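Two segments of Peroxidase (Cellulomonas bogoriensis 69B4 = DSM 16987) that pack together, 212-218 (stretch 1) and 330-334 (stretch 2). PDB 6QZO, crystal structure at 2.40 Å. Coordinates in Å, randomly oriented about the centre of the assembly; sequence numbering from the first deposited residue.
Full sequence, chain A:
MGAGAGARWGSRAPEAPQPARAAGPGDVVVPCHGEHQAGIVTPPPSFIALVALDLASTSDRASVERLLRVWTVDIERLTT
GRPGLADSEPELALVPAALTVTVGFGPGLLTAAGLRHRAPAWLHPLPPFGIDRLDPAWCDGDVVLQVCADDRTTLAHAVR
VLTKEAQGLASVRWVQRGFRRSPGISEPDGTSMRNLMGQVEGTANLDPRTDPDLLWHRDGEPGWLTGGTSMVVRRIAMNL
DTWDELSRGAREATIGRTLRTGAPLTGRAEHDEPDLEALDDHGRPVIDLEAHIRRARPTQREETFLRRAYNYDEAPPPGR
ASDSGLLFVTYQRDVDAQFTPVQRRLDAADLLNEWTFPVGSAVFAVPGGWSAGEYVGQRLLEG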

# COMPACT_ATOMS: atom_id res chain seq x y z
N PRO A 212 23.12 -21.15 10.88
CA PRO A 212 23.16 -20.84 9.44
C PRO A 212 22.86 -22.06 8.55
O PRO A 212 22.34 -21.87 7.47
N ASP A 213 23.16 -23.28 9.02
CA ASP A 213 22.98 -24.53 8.24
C ASP A 213 21.49 -24.85 8.05
O ASP A 213 21.18 -25.69 7.18
N LEU A 214 20.60 -24.22 8.83
CA LEU A 214 19.13 -24.44 8.75
C LEU A 214 18.47 -23.46 7.78
O LEU A 214 17.27 -23.61 7.52
N LEU A 215 19.23 -22.49 7.25
CA LEU A 215 18.74 -21.48 6.29
C LEU A 215 19.43 -21.67 4.93
O LEU A 215 18.72 -21.71 3.89
N TRP A 216 20.75 -21.73 4.95
CA TRP A 216 21.64 -21.65 3.76
C TRP A 216 22.04 -23.05 3.30
O TRP A 216 22.47 -23.85 4.16
N HIS A 217 21.90 -23.33 2.00
CA HIS A 217 22.45 -24.53 1.32
C HIS A 217 23.96 -24.33 1.19
O HIS A 217 24.37 -23.24 0.72
N ARG A 218 24.77 -25.31 1.62
CA ARG A 218 26.25 -25.22 1.53
C ARG A 218 26.78 -26.29 0.55
O ARG A 218 26.91 -25.96 -0.64
N THR A 330 8.56 -17.55 4.23
CA THR A 330 9.58 -18.28 5.04
C THR A 330 10.76 -18.69 4.14
O THR A 330 10.54 -18.95 2.96
N TYR A 331 11.95 -18.71 4.72
CA TYR A 331 13.21 -19.17 4.09
C TYR A 331 13.82 -20.29 4.95
O TYR A 331 13.86 -20.16 6.18
N GLN A 332 14.28 -21.36 4.29
CA GLN A 332 14.86 -22.57 4.94
C GLN A 332 15.71 -23.33 3.92
O GLN A 332 15.46 -23.17 2.70
N ARG A 333 16.67 -24.14 4.37
CA ARG A 333 17.54 -24.95 3.47
C ARG A 333 16.66 -25.88 2.63
O ARG A 333 16.87 -25.93 1.42
N ASP A 334 15.68 -26.56 3.26
CA ASP A 334 14.91 -27.67 2.65
C ASP A 334 13.45 -27.59 3.11
O ASP A 334 13.19 -27.83 4.30

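Arg333 carries both hydrogen bonds that join the two stretches. Its side-chain NE donates to the backbone O of Asp213 at 2.8 Å, with a nearly straight N-H...O angle of 163°. The carbonyl oxygen lies at the edge of the guanidinium, near its plane, where the N-H bond of NE points. The second bond runs from backbone to backbone: Arg333 N donates to Leu214 O at 3.3 Å and 161°. Leu215 O is just as near to Arg333 N, at 3.2 Å, but the angle is poor and no hydrogen bond forms.

Arg333 has the largest covered area of any residue in the contact, 114 Å². Its CA-to-CB bond points sideways to stretch 1. Chi1 and chi2 are both t, so the chain is extended as far as CD. Chi3 is off-rotamer at 13°, and chi4 is 89°. In this shape NE reaches the carbonyl of Asp213, while the aliphatic part lies along stretch 1. Arg333 CG is 3.9 Å from Trp216 O and 4.0 Å from His217 CA. Farther out, Arg333 NH2 comes within 4.1 Å of Leu214 CD2.

His217 also points sideways, with chi1 t and chi2 at -89°. Its CB is 4.4 Å from Arg333 CG, which meets the imidazole ring obliquely. Asp213 is p at chi1. It offers its backbone oxygen to Arg333, whereas both its carboxylate oxygens are hydrogen-bonded elsewhere in the structure.

The apolar contact is between Leu215 and Tyr331. Leu215 starts away from stretch 2, but its t, p rotamer brings its end nearer, and CD1 packs at 3.6 Å against Tyr331 CB. Tyr331 is m at chi1. The end of its side chain leads away from stretch 1, and its OH is hydrogen-bonded elsewhere. Leu214, m and t, points away; its backbone O lies 3.7 Å from Gln332 CA.

Gln332 also points away overall, with chi1 p and chi2 m, although its CB touches stretch 1. Its OE1 accepts a hydrogen bond from Thr330 OG1 at 2.8 Å, within the same strand. Trp216, m at chi1, points away as well; its nearest side-chain approach is Trp216 CB to Arg333 CB, at 6.5 Å. Asp334, t at chi1, makes no contact across the stretches; its side chain caps a helix that begins just past it.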

# COMPACT_ATOMS: atom_id res chain seq x y z
CB PRO A 212 24.59 -20.33 9.21
CG PRO A 212 25.40 -20.93 10.37
CD PRO A 212 24.43 -20.96 11.53
CB ASP A 213 23.71 -25.70 8.91
CG ASP A 213 23.15 -26.07 10.27
OD1 ASP A 213 23.21 -25.20 11.19
OD2 ASP A 213 22.65 -27.20 10.41
CB LEU A 214 18.52 -24.32 10.15
CG LEU A 214 19.02 -25.33 11.17
CD1 LEU A 214 18.27 -25.19 12.50
CD2 LEU A 214 18.88 -26.76 10.65
CB LEU A 215 19.06 -20.09 6.86
CG LEU A 215 18.74 -18.91 5.94
CD1 LEU A 215 17.26 -18.90 5.61
CD2 LEU A 215 19.18 -17.60 6.57
CB TRP A 216 22.87 -20.81 4.10
CG TRP A 216 22.61 -19.39 4.51
CD1 TRP A 216 23.10 -18.77 5.63
CD2 TRP A 216 21.87 -18.38 3.79
NE1 TRP A 216 22.72 -17.46 5.65
CE2 TRP A 216 21.97 -17.19 4.54
CE3 TRP A 216 21.16 -18.36 2.59
CZ2 TRP A 216 21.36 -16.00 4.13
CZ3 TRP A 216 20.56 -17.19 2.18
CH2 TRP A 216 20.65 -16.03 2.95
CB HIS A 217 21.74 -24.70 -0.04
CG HIS A 217 21.95 -26.01 -0.72
ND1 HIS A 217 23.01 -26.24 -1.59
CD2 HIS A 217 21.20 -27.13 -0.71
CE1 HIS A 217 22.91 -27.46 -2.08
NE2 HIS A 217 21.81 -28.04 -1.55
CB ARG A 218 26.86 -25.32 2.92
CG ARG A 218 26.85 -24.01 3.70
CD ARG A 218 27.65 -24.13 4.99
NE ARG A 218 29.11 -24.09 4.82
CZ ARG A 218 29.86 -22.99 4.75
NH1 ARG A 218 29.32 -21.78 4.82
NH2 ARG A 218 31.18 -23.09 4.62
CB THR A 330 9.00 -19.49 5.76
OG1 THR A 330 8.76 -20.51 4.79
CG2 THR A 330 7.71 -19.19 6.51
CB TYR A 331 14.20 -18.02 3.95
CG TYR A 331 13.75 -16.94 3.01
CD1 TYR A 331 13.88 -17.09 1.64
CD2 TYR A 331 13.21 -15.76 3.49
CE1 TYR A 331 13.47 -16.10 0.77
CE2 TYR A 331 12.78 -14.77 2.63
CZ TYR A 331 12.92 -14.94 1.27
OH TYR A 331 12.54 -13.94 0.41
CB GLN A 332 13.72 -23.41 5.52
CG GLN A 332 12.66 -23.82 4.51
CD GLN A 332 11.64 -22.73 4.24
OE1 GLN A 332 11.03 -22.18 5.16
NE2 GLN A 332 11.45 -22.42 2.98
CB ARG A 333 18.59 -25.74 4.26
CG ARG A 333 19.62 -26.46 3.39
CD ARG A 333 20.56 -27.39 4.14
NE ARG A 333 20.24 -27.74 5.53
CZ ARG A 333 19.49 -28.78 5.93
NH1 ARG A 333 18.96 -29.62 5.05
NH2 ARG A 333 19.28 -28.97 7.22
CB ASP A 334 15.58 -29.02 2.97
CG ASP A 334 14.88 -30.25 2.41
OD1 ASP A 334 13.69 -30.16 2.04
OD2 ASP A 334 15.54 -31.31 2.39